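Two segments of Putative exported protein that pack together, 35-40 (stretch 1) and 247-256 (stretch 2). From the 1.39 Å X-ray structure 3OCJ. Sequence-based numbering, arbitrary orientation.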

ATOM      1  N   ASN A  35      17.251  16.223  20.162  1.00 30.46           N
ATOM      2  CA  ASN A  35      16.175  15.526  20.859  1.00 25.88           C
ATOM      3  C   ASN A  35      14.780  15.841  20.315  1.00 28.00           C
ATOM      4  O   ASN A  35      14.546  16.910  19.751  1.00 35.53           O
ATOM      5  CB  ASN A  35      16.195  15.880  22.355  1.00 31.96           C
ATOM      6  CG  ASN A  35      17.474  15.450  23.050  1.00 34.44           C
ATOM      7  OD1 ASN A  35      18.294  14.724  22.491  1.00 35.59           O
ATOM      8  ND2 ASN A  35      17.644  15.902  24.290  1.00 32.50           N
ATOM      9  N   VAL A  36      13.860  14.900  20.489  1.00 26.07           N
ATOM     10  CA  VAL A  36      12.439  15.166  20.296  1.00 33.82           C
ATOM     11  C   VAL A  36      11.720  14.660  21.543  1.00 33.89           C
ATOM     12  O   VAL A  36      12.282  13.869  22.299  1.00 31.90           O
ATOM     13  CB  VAL A  36      11.869  14.471  19.037  1.00 29.97           C
ATOM     14  CG1 VAL A  36      12.593  14.943  17.783  1.00 30.77           C
ATOM     15  CG2 VAL A  36      11.949  12.957  19.173  1.00 31.45           C
ATOM     16  N   PRO A  37      10.482  15.120  21.774  1.00 36.50           N
ATOM     17  CA  PRO A  37       9.752  14.636  22.951  1.00 40.03           C
ATOM     18  C   PRO A  37       9.652  13.112  22.965  1.00 40.58           C
ATOM     19  O   PRO A  37       9.067  12.530  22.051  1.00 39.99           O
ATOM     20  CB  PRO A  37       8.362  15.254  22.775  1.00 42.04           C
ATOM     21  CG  PRO A  37       8.595  16.477  21.956  1.00 42.42           C
ATOM     22  CD  PRO A  37       9.724  16.135  21.024  1.00 43.90           C
ATOM     23  N   GLY A  38      10.228  12.479  23.983  1.00 39.35           N
ATOM     24  CA  GLY A  38      10.136  11.038  24.135  1.00 38.59           C
ATOM     25  C   GLY A  38      11.331  10.264  23.599  1.00 33.53           C
ATOM     26  O   GLY A  38      11.534   9.105  23.960  1.00 35.11           O
ATOM     27  N   PHE A  39      12.121  10.905  22.743  1.00 30.76           N
ATOM     28  CA  PHE A  39      13.265  10.251  22.116  1.00 27.05           C
ATOM     29  C   PHE A  39      14.470  11.182  22.029  1.00 25.48           C
ATOM     30  O   PHE A  39      14.520  12.052  21.162  1.00 26.57           O
ATOM     31  CB  PHE A  39      12.893   9.775  20.705  1.00 30.56           C
ATOM     32  CG  PHE A  39      11.652   8.934  20.657  1.00 27.81           C
ATOM     33  CD1 PHE A  39      11.729   7.556  20.763  1.00 28.48           C
ATOM     34  CD2 PHE A  39      10.407   9.522  20.506  1.00 37.18           C
ATOM     35  CE1 PHE A  39      10.591   6.782  20.720  1.00 26.11           C
ATOM     36  CE2 PHE A  39       9.261   8.751  20.460  1.00 36.46           C
ATOM     37  CZ  PHE A  39       9.352   7.377  20.568  1.00 33.62           C
ATOM     38  N   ASP A  40      15.444  11.000  22.918  1.00 29.15           N
ATOM     39  CA  ASP A  40      16.665  11.793  22.838  1.00 27.17           C
ATOM     40  C   ASP A  40      17.545  11.272  21.704  1.00 26.32           C
ATOM     41  O   ASP A  40      17.205  10.271  21.062  1.00 24.85           O
ATOM     42  CB  ASP A  40      17.419  11.870  24.183  1.00 29.52           C
ATOM     43  CG  ASP A  40      17.896  10.513  24.693  1.00 35.87           C
ATOM     44  OD1 ASP A  40      17.892   9.526  23.931  1.00 34.93           O
ATOM     45  OD2 ASP A  40      18.294  10.445  25.876  1.00 37.38           O
ATOM     46  N   PRO A 247      -0.872   7.493  21.571  1.00 19.02           N
ATOM     47  CA  PRO A 247      -0.014   8.671  21.397  1.00 20.37           C
ATOM     48  C   PRO A 247       1.478   8.344  21.280  1.00 19.26           C
ATOM     49  O   PRO A 247       2.155   8.949  20.451  1.00 18.86           O
ATOM     50  CB  PRO A 247      -0.297   9.498  22.653  1.00 24.46           C
ATOM     51  CG  PRO A 247      -1.684   9.104  23.052  1.00 25.22           C
ATOM     52  CD  PRO A 247      -1.794   7.640  22.717  1.00 18.78           C
ATOM     53  N   HIS A 248       1.984   7.413  22.081  1.00 18.63           N
ATOM     54  CA  HIS A 248       3.407   7.105  22.024  1.00 19.72           C
ATOM     55  C   HIS A 248       3.769   6.435  20.706  1.00 18.22           C
ATOM     56  O   HIS A 248       4.796   6.759  20.097  1.00 19.32           O
ATOM     57  CB  HIS A 248       3.853   6.209  23.175  1.00 22.15           C
ATOM     58  CG  HIS A 248       5.278   5.764  23.046  1.00 29.41           C
ATOM     59  ND1 HIS A 248       6.336   6.516  23.512  1.00 30.92           N
ATOM     60  CD2 HIS A 248       5.822   4.673  22.456  1.00 33.44           C
ATOM     61  CE1 HIS A 248       7.469   5.892  23.237  1.00 30.30           C
ATOM     62  NE2 HIS A 248       7.185   4.772  22.599  1.00 32.16           N
ATOM     63  N   ASP A 249       2.941   5.486  20.275  1.00 16.92           N
ATOM     64  CA  ASP A 249       3.226   4.789  19.023  1.00 16.28           C
ATOM     65  C   ASP A 249       3.162   5.737  17.834  1.00 16.96           C
ATOM     66  O   ASP A 249       3.911   5.580  16.874  1.00 15.88           O
ATOM     67  CB  ASP A 249       2.311   3.588  18.822  1.00 16.94           C
ATOM     68  CG  ASP A 249       2.485   2.536  19.903  1.00 18.34           C
ATOM     69  OD1 ASP A 249       3.572   2.494  20.525  1.00 21.47           O
ATOM     70  OD2 ASP A 249       1.547   1.742  20.110  1.00 20.83           O
ATOM     71  N   LEU A 250       2.275   6.725  17.891  1.00 16.25           N
ATOM     72  CA  LEU A 250       2.251   7.747  16.850  1.00 13.68           C
ATOM     73  C   LEU A 250       3.535   8.587  16.869  1.00 17.22           C
ATOM     74  O   LEU A 250       4.115   8.874  15.816  1.00 16.23           O
ATOM     75  CB  LEU A 250       1.013   8.647  16.979  1.00 13.96           C
ATOM     76  CG  LEU A 250       0.930   9.741  15.919  1.00 17.33           C
ATOM     77  CD1 LEU A 250       0.856   9.160  14.504  1.00 19.04           C
ATOM     78  CD2 LEU A 250      -0.279  10.632  16.192  1.00 18.82           C
ATOM     79  N   GLN A 251       3.986   8.987  18.059  1.00 17.63           N
ATOM     80  CA  GLN A 251       5.234   9.738  18.167  1.00 17.98           C
ATOM     81  C   GLN A 251       6.384   8.932  17.577  1.00 19.18           C
ATOM     82  O   GLN A 251       7.214   9.461  16.836  1.00 19.14           O
ATOM     83  CB  GLN A 251       5.549  10.083  19.626  1.00 21.61           C
ATOM     84  CG  GLN A 251       4.599  11.097  20.234  1.00 31.79           C
ATOM     85  CD  GLN A 251       4.966  11.454  21.662  1.00 50.89           C
ATOM     86  OE1 GLN A 251       5.245  10.577  22.482  1.00 58.48           O
ATOM     87  NE2 GLN A 251       4.967  12.747  21.969  1.00 54.35           N
ATOM     88  N   LEU A 252       6.420   7.646  17.903  1.00 16.75           N
ATOM     89  CA  LEU A 252       7.434   6.751  17.349  1.00 17.44           C
ATOM     90  C   LEU A 252       7.381   6.746  15.815  1.00 17.92           C
ATOM     91  O   LEU A 252       8.398   6.934  15.146  1.00 16.92           O
ATOM     92  CB  LEU A 252       7.264   5.339  17.910  1.00 19.46           C
ATOM     93  CG  LEU A 252       8.202   4.273  17.331  1.00 18.77           C
ATOM     94  CD1 LEU A 252       9.652   4.544  17.722  1.00 21.07           C
ATOM     95  CD2 LEU A 252       7.786   2.869  17.760  1.00 22.50           C
ATOM     96  N   GLN A 253       6.192   6.531  15.263  1.00 14.97           N
ATOM     97  CA  GLN A 253       6.022   6.541  13.815  1.00 15.12           C
ATOM     98  C   GLN A 253       6.476   7.856  13.192  1.00 15.92           C
ATOM     99  O   GLN A 253       7.158   7.865  12.167  1.00 15.73           O
ATOM    100  CB  GLN A 253       4.566   6.289  13.458  1.00 13.58           C
ATOM    101  CG  GLN A 253       4.312   6.408  11.976  1.00 14.38           C
ATOM    102  CD  GLN A 253       2.888   6.080  11.650  1.00 13.95           C
ATOM    103  OE1 GLN A 253       2.457   4.941  11.817  1.00 14.78           O
ATOM    104  NE2 GLN A 253       2.146   7.069  11.170  1.00 15.97           N
ATOM    105  N   GLN A 254       6.118   8.970  13.816  1.00 15.87           N
ATOM    106  CA  GLN A 254       6.476  10.268  13.269  1.00 16.61           C
ATOM    107  C   GLN A 254       7.988  10.462  13.198  1.00 17.11           C
ATOM    108  O   GLN A 254       8.501  11.021  12.231  1.00 16.51           O
ATOM    109  CB  GLN A 254       5.833  11.385  14.085  1.00 17.94           C
ATOM    110  CG  GLN A 254       4.325  11.396  13.951  1.00 20.84           C
ATOM    111  CD  GLN A 254       3.663  12.344  14.918  1.00 24.31           C
ATOM    112  OE1 GLN A 254       4.195  12.626  15.991  1.00 27.52           O
ATOM    113  NE2 GLN A 254       2.492  12.841  14.542  1.00 23.80           N
ATOM    114  N   LEU A 255       8.699  10.010  14.225  1.00 16.38           N
ATOM    115  CA  LEU A 255      10.151  10.130  14.235  1.00 17.63           C
ATOM    116  C   LEU A 255      10.737   9.218  13.169  1.00 16.09           C
ATOM    117  O   LEU A 255      11.576   9.637  12.360  1.00 18.42           O
ATOM    118  CB  LEU A 255      10.701   9.762  15.613  1.00 20.46           C
ATOM    119  CG  LEU A 255      12.223   9.847  15.742  1.00 26.94           C
ATOM    120  CD1 LEU A 255      12.713  11.267  15.482  1.00 24.95           C
ATOM    121  CD2 LEU A 255      12.643   9.373  17.123  1.00 36.77           C
ATOM    122  N   VAL A 256      10.279   7.974  13.151  1.00 15.97           N
ATOM    123  CA  VAL A 256      10.794   6.998  12.201  1.00 15.62           C
ATOM    124  C   VAL A 256      10.551   7.438  10.755  1.00 15.72           C
ATOM    125  O   VAL A 256      11.459   7.359   9.919  1.00 17.77           O
ATOM    126  CB  VAL A 256      10.234   5.587  12.472  1.00 17.82           C
ATOM    127  CG1 VAL A 256      10.661   4.614  11.376  1.00 20.51           C
ATOM    128  CG2 VAL A 256      10.713   5.090  13.831  1.00 20.23           C
TER

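The rule of this contact is one aromatic side chain, held out by a tight turn, laid against one flank of a helix. Phe39 gives up 111 Å² to the helix, far more than any other residue here, and Leu255 (57 Å²) and Gln251 (44 Å²) follow on the other side. No hydrogen bond crosses between the two segments, so what joins them is packing, 317 Å² in all when both sides are summed.

Phe39 points its CA-to-CB bond toward the helix and takes the m rotamer, which sends the ring along His248, Gln251, Leu252 and Leu255. That spacing is the familiar i, i+3, i+4, i+7 pattern of a single helical flank. At the root of the side chain, Phe39 CB lies 3.6 Å from Leu255 CD2. Farther out, Phe39 CZ comes within 3.8 Å of Leu252 CA, so the tip of the ring reaches the helix backbone itself, while Phe39 CE1 packs 3.9 Å from Leu252 CD1. Gln251 contributes its aliphatic portion: its CB sits at the ring edge, 4.0 Å from Phe39 CE2. His248 closes the far end with CE1 3.6 Å from Phe39 CZ. The two rings meet obliquely, their centroids 5.4 Å apart and their planes at 33°. The CA-to-CB bond of His248 runs sideways, and it is the end of the side chain that comes nearer.

Leu255, in the t, p rotamer, meets both ends of the turn: its CD2 is the methyl against Phe39 CB, and both methyls lie near Val36 CG2, Leu255 CD1 at 4.1 Å and Leu255 CD2 at 4.2 Å. This looser apolar contact brings the start of the turn onto the same leucine.

Gln251 stretches out to the turn as well, but its amide makes no hydrogen bond there: Gln251 NE2 stands 4.1 Å from Pro37 O, which is proximity and no more.

The turn explains how Val36 and Phe39 can share a leucine. It is a type II beta turn, closed by paired backbone hydrogen bonds, Phe39 N to Val36 O and Val36 N to Phe39 O, both 3.0 Å. Gly38 occupies its third position at phi 97°, where a CB would be jammed against the preceding carbonyl oxygen and also crowded by Phe39 CD2, at 3.5 Å. The backbone angles alone call for glycine. Just beyond the aromatic, Asp40 turns its CA-to-CB bond away from this helix, and its side chain caps a backbone N at the start of the next one; it has no part in the contact.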